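Local structure of FBP protein (5OEZ) at residues Q36-K40 and I196-I200; A71-V75 and L120-S124; G95-E99 and F117-D121; D112-D118 and I135-L141; Y248-M252 and I265-P269. The protein probably hydrolyses the 1-phosphate of fructose 1,6-bisphosphate to give fructose 6-phosphate, a magnesium-dependent step of gluconeogenesis carried out by a homotetramer. One frame throughout, in Å; residues are numbered along the deposited sequence.

The general lesson of these five contacts is that chemistry follows place in the fold. Contacts 3 and 4 are buried and pair strand 113-121 with its two neighbours in one sheet, sharing Phe117 and Asp118; backbone hydrogen bonds dominate. Contact 2, only partly buried, uses the end of the same strand, overlaps contact 3 at Leu120 and Asp121, and gathers carboxylates of the metal site together with contact 3. Contact 1, also buried, sits at the outermost strand of that sheet, 198-203, where a lysine spans two subunits. Contact 5, buried too, belongs to the C-terminal region and relies on aromatic and methionine packing; its Met252 reaches Asp121 and Ile135.

Contact 1: residues Q36-K40 and I196-I200; sequences QTSVK and IGEFI
Helix-on-sheet packing brings residues 36-40, within helix 27-47, onto the start of strand 198-203, the last strand of the large sheet within this chain. The short axes cross at 102°, nearly perpendicular, and approach to 9.9 Å; Gln36 lies nearest Phe199 (CA-CA 7.8 Å) and Lys40 nearest Gly197 (7.7 Å). Gly197 has positive phi and psi (53/47), after which the chain extends into the strand.

Apolar contact centres on Phe199 (chi1 m), whose CA-to-CB bond points toward the helix: CZ lies 3.6 Å from Val39 CG1 (chi1 t), and CE2 4.0 Å from Lys40 CG. Gln36 (m, t) sets OE1 at the ring edge, 3.7 Å from Phe199 CD2, while its NE2 is hydrogen-bonded to Thr13.

The polar part belongs to Lys40 (m, t, m, t). Across a subunit interface, its ammonium forms a salt bridge to Glu198 of the second subunit, and Glu198 here pairs with Lys40 of that subunit. Within the chain, Lys40 NZ donates to Gly197 O at 2.9 Å.

Contact 2: residues A71-V75 and L120-S124; sequences AKLDV and LDGSS
This is a partly buried helix-to-loop contact at the metal site, where the first turn of helix 72-87 meets the end of strand 113-121. Residues 72-75 are helical; opposite them, 120-121 are extended, Gly122 turns with positive phi (81/32), and 123-124 begin a 3-10 turn. Asp74 and Leu120 are the nearest pair, with CA atoms 6.0 Å apart.

The apolar portion is small: Leu73 (chi1 -95°, between wells) places CB 3.7 Å from CD2 of Leu120 (t, p). Beside it Asp74 (chi1 m) bends its carboxylate across, bringing OD1 within 3.6 Å of Leu120 O. Asp74 and Leu120 both belong to one Mn(2+) site seen in this protein, although no metal occupies this chain. Without the ion, Asp74 OD1 lies close to the like-charged Glu98, another ligand of that site. Asp121, pointing away from the helix, serves the second metal and fructose 6-phosphate. Ser123 (chi1 t) points toward the helix, and its OG makes a weak hydrogen bond to Asp74 OD2 at 3.2 Å.

Contact 3: residues G95-E99 and F117-D121; sequences GSEEE and FDPLD
Two parallel neighbours in the large sheet run side by side here, each delivering acidic residues to the metal site. Ser96 pairs with Phe117 (CA-CA 5.3 Å), and two backbone bonds fix the register: Phe117 N to Gly95 O at 2.9 Å and Glu97 N to Phe117 O at 3.1 Å. Beyond the bridge, a type I turn from Ser96 to Glu99 closes with Glu99 N to Ser96 O at 3.0 Å, while segment 117-121 turns a corner at Pro119 (phi/psi -66/-32).

The p rotamer of Phe117 folds its ring over the neighbouring strand, so that Ser96 CA sits above the ring face in a CH-pi contact, 4.1 Å from the centroid; Ser96 CB is 3.6 Å from Phe117 CZ. Ser96 has chi1 t and hydrogen-bonds through OG to Asn78. Glu97, extended as t, t, brings OE1 to 3.1 Å from both OD1 and OD2 of Asp118, itself chi1 t. Glu98 takes chi1 m and chi2 t, and its OE2 lies 4.0 Å from Pro119 CG.

Glu97, Glu98, Asp118, Leu120 and Asp121 contribute to two Mn(2+) sites seen in this protein but empty here. Glu97 OE2 forms a salt bridge with Arg280, but its OE1 and the Asp118 oxygens are all acceptors. Their crowding is consistent with an anionic pocket already assembled without metal.

Contact 4: residues D112-D118 and I135-L141; sequences DYLIFFD and IWGVWRL
Apolar side chains on both faces of an antiparallel strand pair form the centre of this contact. On one face, Ile115 (t, t) sets CD1 4.1 Å from both Val138 CG2 and Trp136 CB, and Phe117 CB meets Trp136 CB at 3.9 Å. Phe117 and Trp136 both adopt chi1 p. Helix 27-47 covers this face through Ile35. On the other, Phe116 CD2 approaches Trp139 CZ3 at 3.7 Å, both residues having chi1 m, above Gly137, where a CB would crowd the indole; helix 281-294 packs there.

Ladder bonds run outward from this centre: Phe116 N to Gly137 O 3.1 Å, Gly137 N to Phe116 O 3.0 Å; Leu114 N to Trp139 O and Trp139 N to Leu114 O, both 2.9 Å; Asp118 N to Ile135 O 2.8 Å, Ile135 N to Asp118 O 3.0 Å. The segment axes approach to 4.6 Å, with N-to-C directions at 156°.

At the polar margin Leu141 N donates to Asp112 O at 3.1 Å. Arg140 NH1 forms a salt bridge with Asp112 OD2 at 3.3 Å, and its guanidinium lies against Tyr113, an AMP-binding residue. The whole is a twisted beta hairpin linking AMP-site Tyr113 to metal-site Asp118.

Contact 5: residues Y248-M252 and I265-P269; sequences YIGSM and IFCYP
Tyr248 lies in the loop between strand 245-246 and helix 252-262, in an extended conformation (-143/96). Its chi1 t swings the ring toward strand 265-268: CE1 lies 4.0 Å from Phe266 CE1, and OH is 3.1 Å from Tyr268 CE1 and 3.2 Å from Tyr268 OH. The third subunit packs Ala246 against Tyr248, so this edge lies at a subunit interface. Ile249 then turns (-65/-38), its backbone N bound by Asp255, which also takes the N of Gly250. At 87/15, a side chain on Gly250 would jam against the preceding carbonyl. Ser251 is the N-cap, its OG making a weak bond to Gly254 N just inside the helix. Met252 begins the helix (-53/-45) with chi1 t; CG packs 4.1 Å from Phe266 CE2 and 4.2 Å from Tyr268 CE2, the latter at the ring edge.

On the strand, Phe266 (chi1 t) points at the loop, while Tyr268 (chi1 m) leans in by its ring end. The nearest CA atoms, of Met252 and Phe266, are 8.7 Å apart, so side chains alone bridge the gap. Tyr248, Met252 and Tyr268 all bind fructose 6-phosphate in another structure of this protein: they probably line one side of the sugar-phosphate site of class 1 fructose-1,6-bisphosphatase.

Contact 1: residues Q36-K40 and I196-I200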
# COMPACT_ATOMS: atom_id res chain seq x y z
N GLN C 36 -5.45 -16.89 -5.99
CA GLN C 36 -4.98 -15.51 -5.97
C GLN C 36 -5.24 -14.87 -4.61
O GLN C 36 -4.36 -14.20 -4.08
CB GLN C 36 -5.67 -14.68 -7.03
CG GLN C 36 -5.20 -14.95 -8.43
CD GLN C 36 -5.99 -14.11 -9.41
OE1 GLN C 36 -5.72 -12.92 -9.57
NE2 GLN C 36 -6.97 -14.73 -10.08
N THR C 37 -6.43 -15.07 -4.07
CA THR C 37 -6.78 -14.51 -2.78
C THR C 37 -5.85 -15.02 -1.70
O THR C 37 -5.38 -14.24 -0.84
CB THR C 37 -8.25 -14.79 -2.40
OG1 THR C 37 -9.10 -14.27 -3.42
CG2 THR C 37 -8.61 -14.10 -1.09
N SER C 38 -5.60 -16.34 -1.74
CA SER C 38 -4.71 -16.99 -0.76
C SER C 38 -3.32 -16.39 -0.81
O SER C 38 -2.71 -16.11 0.23
CB SER C 38 -4.63 -18.50 -1.01
OG SER C 38 -5.91 -19.10 -0.97
N VAL C 39 -2.82 -16.21 -2.02
CA VAL C 39 -1.48 -15.68 -2.24
C VAL C 39 -1.36 -14.26 -1.68
O VAL C 39 -0.35 -13.93 -1.05
CB VAL C 39 -1.06 -15.77 -3.72
CG1 VAL C 39 0.24 -15.03 -3.99
CG2 VAL C 39 -0.86 -17.24 -4.10
N LYS C 40 -2.39 -13.45 -1.88
CA LYS C 40 -2.37 -12.07 -1.40
C LYS C 40 -2.42 -11.98 0.11
O LYS C 40 -1.78 -11.11 0.70
CB LYS C 40 -3.50 -11.27 -2.03
CG LYS C 40 -3.26 -11.05 -3.50
CD LYS C 40 -4.29 -10.17 -4.18
CE LYS C 40 -5.66 -10.80 -4.22
NZ LYS C 40 -6.63 -9.73 -4.55
N ILE C 196 -3.69 -2.11 -6.96
CA ILE C 196 -5.04 -2.59 -7.31
C ILE C 196 -5.36 -4.00 -6.82
O ILE C 196 -6.45 -4.49 -7.06
CB ILE C 196 -5.32 -2.46 -8.83
CG1 ILE C 196 -4.32 -3.27 -9.67
CG2 ILE C 196 -5.29 -0.99 -9.23
CD1 ILE C 196 -4.52 -3.16 -11.17
N GLY C 197 -4.42 -4.64 -6.13
CA GLY C 197 -4.58 -6.02 -5.67
C GLY C 197 -4.97 -7.00 -6.76
O GLY C 197 -5.90 -7.78 -6.59
N GLU C 198 -4.28 -6.94 -7.88
CA GLU C 198 -4.51 -7.86 -8.99
C GLU C 198 -3.15 -8.31 -9.51
O GLU C 198 -2.19 -7.55 -9.50
CB GLU C 198 -5.29 -7.19 -10.13
CG GLU C 198 -6.71 -6.73 -9.78
CD GLU C 198 -7.76 -7.83 -9.75
OE1 GLU C 198 -7.50 -8.95 -10.26
OE2 GLU C 198 -8.87 -7.57 -9.24
N PHE C 199 -3.11 -9.54 -9.99
CA PHE C 199 -1.98 -10.06 -10.71
C PHE C 199 -2.08 -9.63 -12.16
O PHE C 199 -3.12 -9.81 -12.78
CB PHE C 199 -1.94 -11.58 -10.56
CG PHE C 199 -1.47 -12.02 -9.21
CD1 PHE C 199 -0.11 -12.08 -8.94
CD2 PHE C 199 -2.37 -12.30 -8.21
CE1 PHE C 199 0.35 -12.44 -7.69
CE2 PHE C 199 -1.92 -12.65 -6.95
CZ PHE C 199 -0.56 -12.72 -6.69
N ILE C 200 -1.00 -9.05 -12.67
CA ILE C 200 -0.92 -8.45 -13.99
C ILE C 200 0.05 -9.30 -14.77
O ILE C 200 1.04 -9.77 -14.22
CB ILE C 200 -0.37 -7.00 -13.87
CG1 ILE C 200 -1.31 -6.12 -13.03
CG2 ILE C 200 -0.15 -6.36 -15.24
CD1 ILE C 200 -2.77 -6.11 -13.48

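Contact 2: residues A71-V75 and L120-S124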
# COMPACT_ATOMS: atom_id res chain seq x y z
N ALA C 71 7.29 -20.65 12.11
CA ALA C 71 6.15 -21.57 12.03
C ALA C 71 4.73 -20.97 12.21
O ALA C 71 3.76 -21.66 11.94
CB ALA C 71 6.36 -22.74 13.00
N LYS C 72 4.59 -19.71 12.64
CA LYS C 72 3.29 -19.02 12.66
C LYS C 72 2.80 -18.76 11.22
O LYS C 72 1.63 -18.95 10.91
CB LYS C 72 3.40 -17.71 13.45
CG LYS C 72 2.11 -16.92 13.61
CD LYS C 72 1.18 -17.50 14.67
CE LYS C 72 -0.26 -17.05 14.36
NZ LYS C 72 -1.15 -16.93 15.55
N LEU C 73 3.73 -18.32 10.38
CA LEU C 73 3.50 -18.13 8.95
C LEU C 73 3.01 -19.39 8.24
O LEU C 73 2.15 -19.30 7.36
CB LEU C 73 4.77 -17.60 8.26
CG LEU C 73 4.92 -16.09 8.06
CD1 LEU C 73 4.19 -15.70 6.78
CD2 LEU C 73 4.40 -15.25 9.22
N ASP C 74 3.59 -20.54 8.59
CA ASP C 74 3.15 -21.86 8.07
C ASP C 74 1.68 -22.15 8.37
O ASP C 74 0.94 -22.59 7.50
CB ASP C 74 3.98 -22.99 8.69
CG ASP C 74 5.36 -23.12 8.08
OD1 ASP C 74 5.47 -23.10 6.83
OD2 ASP C 74 6.33 -23.27 8.85
N VAL C 75 1.28 -21.91 9.61
CA VAL C 75 -0.06 -22.20 10.05
C VAL C 75 -1.06 -21.30 9.32
O VAL C 75 -2.04 -21.79 8.77
CB VAL C 75 -0.20 -22.07 11.59
CG1 VAL C 75 -1.65 -22.18 12.04
CG2 VAL C 75 0.65 -23.13 12.27
N LEU C 120 3.56 -22.91 2.02
CA LEU C 120 4.72 -22.06 2.26
C LEU C 120 6.03 -22.87 2.33
O LEU C 120 6.40 -23.35 3.38
CB LEU C 120 4.49 -21.21 3.52
CG LEU C 120 5.39 -19.99 3.67
CD1 LEU C 120 5.16 -18.98 2.56
CD2 LEU C 120 5.11 -19.36 5.02
N ASP C 121 6.71 -22.98 1.19
CA ASP C 121 8.06 -23.54 1.11
C ASP C 121 9.11 -22.54 1.62
O ASP C 121 9.09 -21.36 1.27
CB ASP C 121 8.38 -23.96 -0.35
CG ASP C 121 9.88 -23.93 -0.68
OD1 ASP C 121 10.61 -24.86 -0.26
OD2 ASP C 121 10.33 -22.97 -1.36
N GLY C 122 10.06 -23.06 2.40
CA GLY C 122 11.25 -22.34 2.79
C GLY C 122 10.98 -21.42 3.96
O GLY C 122 11.64 -20.41 4.10
N SER C 123 10.06 -21.82 4.84
CA SER C 123 9.49 -20.90 5.84
C SER C 123 10.48 -20.30 6.84
O SER C 123 10.28 -19.16 7.29
CB SER C 123 8.37 -21.60 6.61
OG SER C 123 7.67 -20.68 7.42
N SER C 124 11.52 -21.06 7.20
CA SER C 124 12.59 -20.58 8.08
C SER C 124 13.27 -19.31 7.54
O SER C 124 13.63 -18.41 8.31
CB SER C 124 13.65 -21.67 8.27
OG SER C 124 14.22 -22.07 7.03

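Contact 3: residues G95-E99 and F117-D121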
# COMPACT_ATOMS: atom_id res chain seq x y z
N GLY C 95 -5.25 -31.51 -0.69
CA GLY C 95 -4.10 -32.10 -0.04
C GLY C 95 -3.07 -31.04 0.28
O GLY C 95 -2.47 -30.47 -0.62
N SER C 96 -2.89 -30.77 1.56
CA SER C 96 -1.82 -29.88 2.03
C SER C 96 -0.60 -30.69 2.46
O SER C 96 -0.74 -31.64 3.21
CB SER C 96 -2.32 -29.11 3.24
OG SER C 96 -1.32 -28.24 3.70
N GLU C 97 0.59 -30.28 2.02
CA GLU C 97 1.84 -30.95 2.37
C GLU C 97 2.05 -31.13 3.87
O GLU C 97 2.62 -32.14 4.29
CB GLU C 97 3.05 -30.20 1.82
CG GLU C 97 4.33 -31.02 1.82
CD GLU C 97 5.48 -30.28 1.11
OE1 GLU C 97 5.83 -29.19 1.55
OE2 GLU C 97 6.05 -30.75 0.08
N GLU C 98 1.57 -30.18 4.67
CA GLU C 98 1.72 -30.20 6.12
C GLU C 98 0.85 -31.24 6.83
O GLU C 98 1.19 -31.65 7.95
CB GLU C 98 1.43 -28.82 6.71
CG GLU C 98 2.18 -27.65 6.03
CD GLU C 98 2.19 -26.36 6.85
OE1 GLU C 98 1.41 -26.23 7.82
OE2 GLU C 98 2.99 -25.46 6.52
N GLU C 99 -0.19 -31.74 6.17
CA GLU C 99 -1.15 -32.65 6.79
C GLU C 99 -1.01 -34.10 6.33
O GLU C 99 -0.65 -34.39 5.20
CB GLU C 99 -2.55 -32.15 6.50
CG GLU C 99 -2.71 -30.69 6.86
CD GLU C 99 -4.14 -30.21 6.86
OE1 GLU C 99 -5.02 -30.92 6.32
OE2 GLU C 99 -4.38 -29.12 7.40
N PHE C 117 -1.05 -28.89 -2.59
CA PHE C 117 -0.30 -27.66 -2.48
C PHE C 117 0.67 -27.66 -1.32
O PHE C 117 0.46 -28.32 -0.32
CB PHE C 117 -1.26 -26.46 -2.40
CG PHE C 117 -2.13 -26.45 -1.17
CD1 PHE C 117 -3.33 -27.16 -1.13
CD2 PHE C 117 -1.74 -25.75 -0.05
CE1 PHE C 117 -4.11 -27.15 0.02
CE2 PHE C 117 -2.51 -25.76 1.10
CZ PHE C 117 -3.69 -26.47 1.14
N ASP C 118 1.79 -26.96 -1.51
CA ASP C 118 2.70 -26.60 -0.45
C ASP C 118 2.41 -25.12 -0.14
O ASP C 118 2.80 -24.24 -0.91
CB ASP C 118 4.14 -26.83 -0.91
CG ASP C 118 5.17 -26.53 0.18
OD1 ASP C 118 4.80 -26.24 1.34
OD2 ASP C 118 6.38 -26.63 -0.12
N PRO C 119 1.73 -24.83 0.99
CA PRO C 119 1.31 -23.44 1.23
C PRO C 119 2.46 -22.45 1.44
O PRO C 119 2.34 -21.29 1.06
CB PRO C 119 0.44 -23.53 2.48
CG PRO C 119 0.93 -24.75 3.19
CD PRO C 119 1.38 -25.70 2.12
N LEU C 120 3.56 -22.91 2.02
CA LEU C 120 4.72 -22.06 2.26
C LEU C 120 6.03 -22.87 2.33
O LEU C 120 6.40 -23.35 3.38
CB LEU C 120 4.49 -21.21 3.52
CG LEU C 120 5.39 -19.99 3.67
CD1 LEU C 120 5.16 -18.98 2.56
CD2 LEU C 120 5.11 -19.36 5.02
N ASP C 121 6.71 -22.98 1.19
CA ASP C 121 8.06 -23.54 1.11
C ASP C 121 9.11 -22.54 1.62
O ASP C 121 9.09 -21.36 1.27
CB ASP C 121 8.38 -23.96 -0.35
CG ASP C 121 9.88 -23.93 -0.68
OD1 ASP C 121 10.61 -24.86 -0.26
OD2 ASP C 121 10.33 -22.97 -1.36

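Contact 4: residues D112-D118 and I135-L141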
# COMPACT_ATOMS: atom_id res chain seq x y z
N ASP C 112 -14.78 -30.58 -9.04
CA ASP C 112 -14.16 -31.74 -9.72
C ASP C 112 -12.63 -31.66 -9.82
O ASP C 112 -12.01 -32.47 -10.52
CB ASP C 112 -14.84 -31.99 -11.10
CG ASP C 112 -14.99 -30.73 -11.95
OD1 ASP C 112 -14.40 -29.67 -11.62
OD2 ASP C 112 -15.73 -30.81 -12.95
N TYR C 113 -12.01 -30.74 -9.09
CA TYR C 113 -10.55 -30.63 -9.06
C TYR C 113 -9.97 -31.27 -7.80
O TYR C 113 -10.53 -31.14 -6.71
CB TYR C 113 -10.10 -29.17 -9.19
CG TYR C 113 -10.35 -28.62 -10.57
CD1 TYR C 113 -9.72 -29.17 -11.68
CD2 TYR C 113 -11.21 -27.54 -10.78
CE1 TYR C 113 -9.92 -28.66 -12.95
CE2 TYR C 113 -11.43 -27.03 -12.05
CZ TYR C 113 -10.78 -27.60 -13.14
OH TYR C 113 -10.99 -27.11 -14.41
N LEU C 114 -8.84 -31.96 -7.97
CA LEU C 114 -8.01 -32.43 -6.86
C LEU C 114 -6.83 -31.48 -6.82
O LEU C 114 -6.16 -31.32 -7.84
CB LEU C 114 -7.50 -33.86 -7.09
CG LEU C 114 -8.54 -35.00 -7.16
CD1 LEU C 114 -9.14 -35.12 -8.54
CD2 LEU C 114 -7.88 -36.33 -6.78
N ILE C 115 -6.55 -30.86 -5.68
CA ILE C 115 -5.46 -29.90 -5.60
C ILE C 115 -4.52 -30.25 -4.45
O ILE C 115 -4.95 -30.53 -3.34
CB ILE C 115 -5.95 -28.44 -5.52
CG1 ILE C 115 -4.77 -27.48 -5.42
CG2 ILE C 115 -6.90 -28.21 -4.36
CD1 ILE C 115 -5.10 -26.06 -5.85
N PHE C 116 -3.23 -30.27 -4.76
CA PHE C 116 -2.20 -30.61 -3.82
C PHE C 116 -1.28 -29.43 -3.78
O PHE C 116 -0.80 -29.01 -4.83
CB PHE C 116 -1.48 -31.89 -4.27
CG PHE C 116 -2.39 -33.06 -4.28
CD1 PHE C 116 -2.61 -33.77 -3.11
CD2 PHE C 116 -3.08 -33.42 -5.43
CE1 PHE C 116 -3.48 -34.85 -3.09
CE2 PHE C 116 -3.95 -34.49 -5.41
CZ PHE C 116 -4.16 -35.20 -4.24
N PHE C 117 -1.05 -28.89 -2.59
CA PHE C 117 -0.30 -27.66 -2.48
C PHE C 117 0.67 -27.66 -1.32
O PHE C 117 0.46 -28.32 -0.32
CB PHE C 117 -1.26 -26.46 -2.40
CG PHE C 117 -2.13 -26.45 -1.17
CD1 PHE C 117 -3.33 -27.16 -1.13
CD2 PHE C 117 -1.74 -25.75 -0.05
CE1 PHE C 117 -4.11 -27.15 0.02
CE2 PHE C 117 -2.51 -25.76 1.10
CZ PHE C 117 -3.69 -26.47 1.14
N ASP C 118 1.79 -26.96 -1.51
CA ASP C 118 2.70 -26.60 -0.45
C ASP C 118 2.41 -25.12 -0.14
O ASP C 118 2.80 -24.24 -0.91
CB ASP C 118 4.14 -26.83 -0.91
CG ASP C 118 5.17 -26.53 0.18
OD1 ASP C 118 4.80 -26.24 1.34
OD2 ASP C 118 6.38 -26.63 -0.12
N ILE C 135 3.41 -23.52 -3.80
CA ILE C 135 3.35 -24.37 -4.99
C ILE C 135 2.05 -25.16 -5.01
O ILE C 135 1.59 -25.60 -3.95
CB ILE C 135 4.51 -25.40 -5.01
CG1 ILE C 135 5.84 -24.73 -4.70
CG2 ILE C 135 4.58 -26.11 -6.37
CD1 ILE C 135 6.97 -25.70 -4.40
N TRP C 136 1.46 -25.36 -6.19
CA TRP C 136 0.27 -26.18 -6.30
C TRP C 136 0.20 -26.91 -7.64
O TRP C 136 0.74 -26.44 -8.62
CB TRP C 136 -1.02 -25.34 -6.09
CG TRP C 136 -1.15 -24.30 -7.09
CD1 TRP C 136 -1.76 -24.41 -8.30
CD2 TRP C 136 -0.63 -22.97 -7.02
NE1 TRP C 136 -1.67 -23.21 -8.97
CE2 TRP C 136 -0.97 -22.32 -8.21
CE3 TRP C 136 0.08 -22.26 -6.05
CZ2 TRP C 136 -0.61 -21.02 -8.47
CZ3 TRP C 136 0.43 -20.96 -6.31
CH2 TRP C 136 0.09 -20.35 -7.51
N GLY C 137 -0.46 -28.06 -7.62
CA GLY C 137 -0.71 -28.85 -8.82
C GLY C 137 -2.15 -29.29 -8.77
O GLY C 137 -2.66 -29.64 -7.70
N VAL C 138 -2.80 -29.30 -9.93
CA VAL C 138 -4.22 -29.58 -10.04
C VAL C 138 -4.48 -30.75 -11.01
O VAL C 138 -3.94 -30.79 -12.11
CB VAL C 138 -4.97 -28.33 -10.57
CG1 VAL C 138 -6.49 -28.55 -10.59
CG2 VAL C 138 -4.64 -27.08 -9.76
N TRP C 139 -5.29 -31.70 -10.57
CA TRP C 139 -5.71 -32.85 -11.37
C TRP C 139 -7.23 -32.78 -11.45
O TRP C 139 -7.87 -32.06 -10.67
CB TRP C 139 -5.31 -34.16 -10.69
CG TRP C 139 -3.90 -34.59 -10.88
CD1 TRP C 139 -3.45 -35.54 -11.75
CD2 TRP C 139 -2.76 -34.15 -10.15
NE1 TRP C 139 -2.10 -35.70 -11.62
CE2 TRP C 139 -1.65 -34.87 -10.63
CE3 TRP C 139 -2.57 -33.22 -9.12
CZ2 TRP C 139 -0.36 -34.68 -10.14
CZ3 TRP C 139 -1.28 -33.04 -8.62
CH2 TRP C 139 -0.19 -33.75 -9.14
N ARG C 140 -7.80 -33.58 -12.36
CA ARG C 140 -9.25 -33.68 -12.51
C ARG C 140 -9.73 -35.09 -12.14
O ARG C 140 -9.00 -36.06 -12.28
CB ARG C 140 -9.63 -33.30 -13.95
CG ARG C 140 -11.12 -33.27 -14.20
CD ARG C 140 -11.41 -32.92 -15.64
NE ARG C 140 -11.23 -31.49 -15.82
CZ ARG C 140 -12.17 -30.56 -15.63
NH1 ARG C 140 -13.42 -30.89 -15.27
NH2 ARG C 140 -11.87 -29.28 -15.82
N LEU C 141 -10.95 -35.20 -11.60
CA LEU C 141 -11.56 -36.51 -11.40
C LEU C 141 -11.52 -37.27 -12.72
O LEU C 141 -12.00 -36.73 -13.73
CB LEU C 141 -13.03 -36.40 -10.99
CG LEU C 141 -13.44 -36.23 -9.54
CD1 LEU C 141 -14.96 -36.18 -9.45
CD2 LEU C 141 -12.88 -37.37 -8.71

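Contact 5: residues Y248-M252 and I265-P269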
# COMPACT_ATOMS: atom_id res chain seq x y z
N TYR C 248 22.80 -20.64 -4.75
CA TYR C 248 21.88 -21.46 -3.95
C TYR C 248 21.26 -20.60 -2.84
O TYR C 248 21.85 -20.39 -1.78
CB TYR C 248 22.58 -22.69 -3.38
CG TYR C 248 21.65 -23.73 -2.80
CD1 TYR C 248 20.86 -24.54 -3.63
CD2 TYR C 248 21.55 -23.93 -1.44
CE1 TYR C 248 20.00 -25.50 -3.11
CE2 TYR C 248 20.69 -24.88 -0.91
CZ TYR C 248 19.92 -25.66 -1.75
OH TYR C 248 19.08 -26.61 -1.22
N ILE C 249 20.07 -20.10 -3.14
CA ILE C 249 19.30 -19.29 -2.21
C ILE C 249 18.90 -20.13 -1.00
O ILE C 249 18.86 -19.61 0.10
CB ILE C 249 18.04 -18.68 -2.89
CG1 ILE C 249 18.42 -17.69 -3.99
CG2 ILE C 249 17.15 -17.95 -1.88
CD1 ILE C 249 17.30 -17.41 -4.99
N GLY C 250 18.57 -21.40 -1.20
CA GLY C 250 18.01 -22.26 -0.14
C GLY C 250 16.49 -22.15 -0.01
O GLY C 250 15.92 -22.54 1.00
N SER C 251 15.83 -21.58 -1.01
CA SER C 251 14.38 -21.61 -1.14
C SER C 251 14.16 -22.23 -2.51
O SER C 251 14.53 -21.64 -3.53
CB SER C 251 13.77 -20.20 -1.07
OG SER C 251 12.49 -20.11 -1.71
N MET C 252 13.55 -23.40 -2.53
CA MET C 252 13.31 -24.12 -3.76
C MET C 252 12.58 -23.27 -4.81
O MET C 252 12.95 -23.26 -5.99
CB MET C 252 12.50 -25.36 -3.43
CG MET C 252 12.27 -26.31 -4.60
SD MET C 252 10.54 -26.81 -4.67
CE MET C 252 10.30 -27.43 -3.01
N ILE C 265 20.69 -25.11 -14.05
CA ILE C 265 20.26 -26.36 -13.46
C ILE C 265 20.03 -26.18 -11.98
O ILE C 265 20.83 -25.52 -11.30
CB ILE C 265 21.24 -27.55 -13.78
CG1 ILE C 265 20.57 -28.89 -13.43
CG2 ILE C 265 22.56 -27.41 -13.07
CD1 ILE C 265 21.29 -30.11 -13.99
N PHE C 266 18.96 -26.80 -11.49
CA PHE C 266 18.68 -26.92 -10.06
C PHE C 266 18.67 -28.41 -9.69
O PHE C 266 17.95 -29.18 -10.32
CB PHE C 266 17.32 -26.29 -9.75
CG PHE C 266 16.91 -26.43 -8.32
CD1 PHE C 266 17.54 -25.67 -7.33
CD2 PHE C 266 15.96 -27.38 -7.95
CE1 PHE C 266 17.20 -25.83 -5.99
CE2 PHE C 266 15.62 -27.56 -6.61
CZ PHE C 266 16.25 -26.78 -5.63
N CYS C 267 19.39 -28.78 -8.63
CA CYS C 267 19.50 -30.19 -8.20
C CYS C 267 19.25 -30.39 -6.72
O CYS C 267 19.75 -29.64 -5.89
CB CYS C 267 20.88 -30.73 -8.50
SG CYS C 267 21.39 -30.65 -10.21
N TYR C 268 18.41 -31.37 -6.41
CA TYR C 268 18.41 -32.02 -5.10
C TYR C 268 18.71 -33.49 -5.36
O TYR C 268 17.79 -34.29 -5.55
CB TYR C 268 17.10 -31.92 -4.36
CG TYR C 268 16.82 -30.64 -3.62
CD1 TYR C 268 17.56 -30.25 -2.51
CD2 TYR C 268 15.74 -29.83 -3.99
CE1 TYR C 268 17.28 -29.07 -1.82
CE2 TYR C 268 15.44 -28.66 -3.30
CZ TYR C 268 16.22 -28.28 -2.22
OH TYR C 268 15.92 -27.12 -1.54
N PRO C 269 20.00 -33.82 -5.38
CA PRO C 269 20.41 -35.17 -5.74
C PRO C 269 20.16 -36.13 -4.61
O PRO C 269 19.90 -35.72 -3.49
CB PRO C 269 21.91 -35.03 -5.93
CG PRO C 269 22.30 -33.98 -4.96
CD PRO C 269 21.14 -33.01 -4.91